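Local coordinates for oxalate oxidase (Hordeum vulgare, PDB 1FI2), which oxidises oxalate with dioxygen to hydrogen peroxide and carbon dioxide at a manganese site, and also has superoxide dismutase activity, at residues Ala12-Lys17 and Asn22-Lys27; Thr166-Asp171 and Glu191-Lys196. One frame throughout, in Å; residues are numbered along the deposited sequence.

Interaction 1: Ala12-Lys17 and Asn22-Lys27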
loop_
_atom_site.group_PDB
_atom_site.type_symbol
_atom_site.label_atom_id
_atom_site.label_comp_id
_atom_site.label_asym_id
_atom_site.label_seq_id
_atom_site.Cartn_x
_atom_site.Cartn_y
_atom_site.Cartn_z
ATOM N N ALA A 12 -17.979 -4.174 10.655
ATOM C CA ALA A 12 -18.584 -4.796 9.491
ATOM C C ALA A 12 -20.079 -5.053 9.627
ATOM O O ALA A 12 -20.549 -5.567 10.647
ATOM C CB ALA A 12 -17.890 -6.132 9.208
ATOM N N ASP A 13 -20.820 -4.699 8.585
ATOM C CA ASP A 13 -22.260 -4.964 8.538
ATOM C C ASP A 13 -22.353 -6.306 7.800
ATOM O O ASP A 13 -22.087 -6.346 6.601
ATOM C CB ASP A 13 -23.029 -3.869 7.826
ATOM C CG ASP A 13 -24.505 -4.149 7.625
ATOM O OD1 ASP A 13 -25.191 -3.286 7.034
ATOM O OD2 ASP A 13 -24.990 -5.224 8.030
ATOM N N LEU A 14 -22.669 -7.369 8.529
ATOM C CA LEU A 14 -22.686 -8.702 7.940
ATOM C C LEU A 14 -24.057 -9.201 7.518
ATOM O O LEU A 14 -24.163 -10.390 7.175
ATOM C CB LEU A 14 -22.060 -9.701 8.926
ATOM C CG LEU A 14 -20.584 -9.480 9.273
ATOM C CD1 LEU A 14 -20.149 -10.446 10.365
ATOM C CD2 LEU A 14 -19.702 -9.632 8.043
ATOM N N ASP A 15 -25.067 -8.334 7.475
ATOM C CA ASP A 15 -26.381 -8.880 7.068
ATOM C C ASP A 15 -26.298 -9.276 5.605
ATOM O O ASP A 15 -25.585 -8.708 4.775
ATOM C CB ASP A 15 -27.505 -7.978 7.516
ATOM C CG ASP A 15 -28.867 -8.655 7.468
ATOM O OD1 ASP A 15 -29.454 -8.610 6.360
ATOM O OD2 ASP A 15 -29.397 -9.215 8.435
ATOM N N GLY A 16 -26.985 -10.364 5.260
ATOM C CA GLY A 16 -26.982 -10.959 3.948
ATOM C C GLY A 16 -27.290 -10.078 2.758
ATOM O O GLY A 16 -26.742 -10.336 1.677
ATOM N N LYS A 17 -28.143 -9.071 2.906
ATOM C CA LYS A 17 -28.500 -8.198 1.798
ATOM C C LYS A 17 -27.757 -6.872 1.801
ATOM O O LYS A 17 -28.097 -5.973 1.026
ATOM C CB LYS A 17 -30.015 -7.949 1.784
ATOM C CG LYS A 17 -30.855 -9.217 1.847
ATOM C CD LYS A 17 -30.538 -10.161 0.696
ATOM C CE LYS A 17 -30.793 -11.612 1.075
ATOM N NZ LYS A 17 -30.433 -12.545 -0.031
ATOM N N ASN A 22 -15.288 -4.315 -1.696
ATOM C CA ASN A 22 -14.036 -4.944 -1.243
ATOM C C ASN A 22 -14.058 -4.903 0.287
ATOM O O ASN A 22 -14.176 -3.820 0.865
ATOM C CB ASN A 22 -12.835 -4.215 -1.807
ATOM C CG ASN A 22 -11.514 -4.926 -1.626
ATOM O OD1 ASN A 22 -11.457 -6.154 -1.662
ATOM N ND2 ASN A 22 -10.449 -4.145 -1.492
ATOM N N GLY A 23 -13.973 -6.072 0.908
ATOM C CA GLY A 23 -14.085 -6.125 2.372
ATOM C C GLY A 23 -15.575 -6.103 2.707
ATOM O O GLY A 23 -16.348 -6.959 2.261
ATOM N N HIS A 24 -15.996 -5.209 3.594
ATOM C CA HIS A 24 -17.364 -5.080 4.052
ATOM C C HIS A 24 -17.767 -3.621 4.278
ATOM O O HIS A 24 -16.990 -2.792 4.746
ATOM C CB HIS A 24 -17.584 -5.792 5.402
ATOM C CG HIS A 24 -17.424 -7.280 5.352
ATOM N ND1 HIS A 24 -18.383 -8.122 4.842
ATOM C CD2 HIS A 24 -16.348 -8.054 5.641
ATOM C CE1 HIS A 24 -17.931 -9.363 4.868
ATOM N NE2 HIS A 24 -16.690 -9.346 5.324
ATOM N N THR A 25 -19.036 -3.334 4.000
ATOM C CA THR A 25 -19.644 -2.076 4.416
ATOM C C THR A 25 -19.709 -2.095 5.945
ATOM O O THR A 25 -19.578 -3.160 6.548
ATOM C CB THR A 25 -21.052 -1.886 3.838
ATOM O OG1 THR A 25 -21.853 -3.028 4.171
ATOM C CG2 THR A 25 -20.974 -1.748 2.328
ATOM N N CYS A 26 -19.884 -0.924 6.546
ATOM C CA CYS A 26 -19.899 -0.842 7.996
ATOM C C CYS A 26 -21.226 -0.431 8.612
ATOM O O CYS A 26 -22.021 0.280 8.007
ATOM C CB CYS A 26 -18.847 0.198 8.437
ATOM S SG CYS A 26 -17.290 0.062 7.545
ATOM N N LYS A 27 -21.430 -0.865 9.856
ATOM C CA LYS A 27 -22.629 -0.458 10.587
ATOM C C LYS A 27 -22.465 1.032 10.884
ATOM O O LYS A 27 -21.355 1.486 11.174
ATOM C CB LYS A 27 -22.713 -1.177 11.933
ATOM C CG LYS A 27 -22.945 -2.670 11.915
ATOM C CD LYS A 27 -24.307 -3.059 11.380
ATOM C CE LYS A 27 -25.456 -2.524 12.218
ATOM N NZ LYS A 27 -26.776 -2.911 11.640
HETATM O O HOH W 1 -21.101 -7.718 4.481
HETATM O O HOH W 2 -24.363 -1.651 4.956
HETATM O O HOH W 3 -26.080 -1.504 9.099
HETATM O O HOH W 4 -26.869 -5.548 10.027
#
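Ala12 and Cys26 form a single backbone bridge with their CA atoms 4.4 Å apart, and beside it Asp13 N donates to Thr25 O at 2.8 Å in a nearly straight bond (N-H...O 171°). Ala12 CA-H also points at Thr25 O, so this one carbonyl is met twice. Ala12 CB packs on His24 CB. Leu14 lays CD2 over one face of the His24 imidazole, 3.9 Å from the ring centroid and nearest to CE1, a CH-pi contact. At the edge of the same ring, in its plane, a water bonds His24 ND1 and donates to Asp13 O.

Asp13 CG stands anti to the backbone N (chi1 174°), which brings the carboxylate next to Lys27. The Lys27 chain, bent at chi2 and chi3, crosses the Asp13 side chain at about a right angle, with CD 3.9 Å from Asp13 CB. The charged ends do not touch: Asp13 OD2 and Lys27 NZ are 4.6 Å apart. Two waters link the carboxylate to Lys27 NZ, one from OD2 and one, through a weak bond, from OD1. Lys27 NZ makes its salt bridge with Glu31 instead. A further water joins OD1 to Thr25 OG1. Asp13 OD2 also accepts from Asp15 N at 3.2 Å, well out of the carboxylate plane.

That last bond makes an Asx turn at Asp13-Asp15, just past the bridge. Cys26 turns its side chain away from 12-17, to its disulfide with Cys10. A single bridge joins the two loop segments of the N-terminal extension, with a disulfide next to it, ahead of the germin beta-jellyroll.

Interaction 2: Thr166-Asp171 and Glu191-Lys196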
loop_
_atom_site.group_PDB
_atom_site.type_symbol
_atom_site.label_atom_id
_atom_site.label_comp_id
_atom_site.label_asym_id
_atom_site.label_seq_id
_atom_site.Cartn_x
_atom_site.Cartn_y
_atom_site.Cartn_z
ATOM N N THR A 166 -8.291 -29.185 -1.341
ATOM C CA THR A 166 -8.460 -28.490 -2.617
ATOM C C THR A 166 -8.049 -29.364 -3.792
ATOM O O THR A 166 -8.727 -29.405 -4.824
ATOM C CB THR A 166 -7.673 -27.165 -2.622
ATOM O OG1 THR A 166 -8.147 -26.348 -1.540
ATOM C CG2 THR A 166 -7.859 -26.423 -3.934
ATOM N N LEU A 167 -6.950 -30.099 -3.658
ATOM C CA LEU A 167 -6.467 -30.965 -4.715
ATOM C C LEU A 167 -7.399 -32.130 -5.048
ATOM O O LEU A 167 -7.569 -32.465 -6.224
ATOM C CB LEU A 167 -5.151 -31.641 -4.335
ATOM C CG LEU A 167 -3.782 -31.188 -4.773
ATOM C CD1 LEU A 167 -2.815 -32.379 -4.658
ATOM C CD2 LEU A 167 -3.707 -30.636 -6.187
ATOM N N PHE A 168 -7.936 -32.782 -4.018
ATOM C CA PHE A 168 -8.751 -33.965 -4.212
ATOM C C PHE A 168 -10.236 -33.831 -3.949
ATOM O O PHE A 168 -10.958 -34.766 -4.331
ATOM C CB PHE A 168 -8.177 -35.094 -3.319
ATOM C CG PHE A 168 -6.718 -35.363 -3.597
ATOM C CD1 PHE A 168 -5.753 -35.061 -2.651
ATOM C CD2 PHE A 168 -6.317 -35.896 -4.809
ATOM C CE1 PHE A 168 -4.413 -35.297 -2.905
ATOM C CE2 PHE A 168 -4.982 -36.133 -5.073
ATOM C CZ PHE A 168 -4.028 -35.829 -4.118
ATOM N N GLY A 169 -10.716 -32.740 -3.364
ATOM C CA GLY A 169 -12.128 -32.622 -3.046
ATOM C C GLY A 169 -12.731 -31.251 -3.299
ATOM O O GLY A 169 -13.619 -30.830 -2.549
ATOM N N SER A 170 -12.230 -30.542 -4.309
ATOM C CA SER A 170 -12.785 -29.223 -4.639
ATOM C C SER A 170 -14.208 -29.394 -5.136
ATOM O O SER A 170 -14.630 -30.538 -5.374
ATOM C CB SER A 170 -11.911 -28.504 -5.659
ATOM O OG SER A 170 -11.713 -29.220 -6.865
ATOM N N ASP A 171 -14.931 -28.346 -5.522
ATOM C CA ASP A 171 -16.290 -28.506 -6.041
ATOM C C ASP A 171 -16.510 -27.852 -7.393
ATOM O O ASP A 171 -16.661 -26.629 -7.459
ATOM C CB ASP A 171 -17.273 -27.888 -5.030
ATOM C CG ASP A 171 -17.321 -28.571 -3.683
ATOM O OD1 ASP A 171 -17.796 -29.725 -3.605
ATOM O OD2 ASP A 171 -16.878 -27.974 -2.675
ATOM N N GLU A 191 -7.913 -41.866 -7.779
ATOM C CA GLU A 191 -9.262 -42.148 -7.295
ATOM C C GLU A 191 -9.265 -42.533 -5.822
ATOM O O GLU A 191 -10.195 -42.178 -5.093
ATOM C CB GLU A 191 -9.961 -43.199 -8.153
ATOM C CG GLU A 191 -10.207 -42.791 -9.589
ATOM C CD GLU A 191 -11.192 -41.671 -9.817
ATOM O OE1 GLU A 191 -11.821 -41.164 -8.864
ATOM O OE2 GLU A 191 -11.358 -41.262 -10.992
ATOM N N LEU A 192 -8.242 -43.241 -5.348
ATOM C CA LEU A 192 -8.161 -43.602 -3.934
ATOM C C LEU A 192 -8.074 -42.330 -3.090
ATOM O O LEU A 192 -8.774 -42.178 -2.092
ATOM C CB LEU A 192 -6.962 -44.500 -3.656
ATOM C CG LEU A 192 -6.628 -44.785 -2.188
ATOM C CD1 LEU A 192 -7.677 -45.687 -1.558
ATOM C CD2 LEU A 192 -5.241 -45.393 -2.065
ATOM N N LEU A 193 -7.211 -41.400 -3.497
ATOM C CA LEU A 193 -7.076 -40.122 -2.802
ATOM C C LEU A 193 -8.377 -39.338 -2.812
ATOM O O LEU A 193 -8.816 -38.841 -1.768
ATOM C CB LEU A 193 -5.922 -39.323 -3.419
ATOM C CG LEU A 193 -4.521 -39.831 -3.051
ATOM C CD1 LEU A 193 -3.514 -39.474 -4.132
ATOM C CD2 LEU A 193 -4.087 -39.270 -1.702
ATOM N N LYS A 194 -9.049 -39.250 -3.959
ATOM C CA LYS A 194 -10.321 -38.550 -4.063
ATOM C C LYS A 194 -11.383 -39.122 -3.135
ATOM O O LYS A 194 -12.156 -38.377 -2.521
ATOM C CB LYS A 194 -10.864 -38.569 -5.495
ATOM C CG LYS A 194 -10.164 -37.634 -6.468
ATOM C CD LYS A 194 -10.882 -37.634 -7.813
ATOM C CE LYS A 194 -10.310 -36.589 -8.754
ATOM N NZ LYS A 194 -11.097 -36.475 -10.014
ATOM N N SER A 195 -11.417 -40.443 -2.959
ATOM C CA SER A 195 -12.391 -41.098 -2.101
ATOM C C SER A 195 -12.279 -40.678 -0.643
ATOM O O SER A 195 -13.268 -40.722 0.094
ATOM C CB SER A 195 -12.282 -42.623 -2.227
ATOM O OG SER A 195 -11.194 -43.129 -1.473
ATOM N N LYS A 196 -11.105 -40.242 -0.198
ATOM C CA LYS A 196 -10.889 -39.805 1.168
ATOM C C LYS A 196 -11.352 -38.378 1.430
ATOM O O LYS A 196 -11.454 -37.970 2.590
ATOM C CB LYS A 196 -9.395 -39.907 1.512
ATOM C CG LYS A 196 -8.751 -41.239 1.164
ATOM C CD LYS A 196 -9.327 -42.379 1.988
ATOM C CE LYS A 196 -8.662 -43.700 1.633
ATOM N NZ LYS A 196 -9.237 -44.827 2.421
HETATM O O HOH W 5 -13.251 -36.120 -3.833
#
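Two helices of the C-terminal helical region pack here, the end of helix 163-169 against the last turns of helix 187-196. Phe168 carries the contact. Leu193 CB sits over one face of its ring, 3.8 Å from the centroid and 16° off the normal, a CH-pi contact. Leu193 CD1 touches Phe168 CZ at 3.7 Å. CB of the preceding Leu167 lies over the opposite face, offset toward the rim, so the ring lies between two leucine CB atoms. The CB of Phe168 is directed toward 191-196, and CG, anti to the carbonyl carbon (chi1 -56°), sets the ring against Leu193 CB.

This is the helical part that follows the cupin jellyroll strands in germin. Helix 176-183 completes the packing, with Leu179 and Leu183 on Phe168. Val185 of a neighbouring subunit packs on Leu193. An alanine in place of Phe168 would probably leave Leu193 without its aromatic partner and open a gap between the helices.

Lys194 CG passes 3.7 Å from Phe168 O. Its extended chain carries NZ away to Ile174 O and Thr176 OG1. One water donates to both Phe168 O, at 2.7 Å, and Lys194 O, at 2.8 Å.

In the fold
From the N terminus, the chain first meets interaction 1. It closes a short loop, with four residues between 12-17 and 22-27, before strand 38-39. The jellyroll follows, with the manganese ligands His88, His90, Glu95 and His137. Interaction 2 comes after the last strand, 161-162. It closes a longer connection of 19 residues, made of helix 176-183, the start of helix 187-196 and the loops around them. The two contacts lie in series and neither nest nor cross. The centres of interactions 1 and 2 are about 33 Å apart. Interaction 1 ties the N-terminal extension to itself; interaction 2 joins the first and last C-terminal helices. Both regions also meet neighbouring subunits of the hexamer.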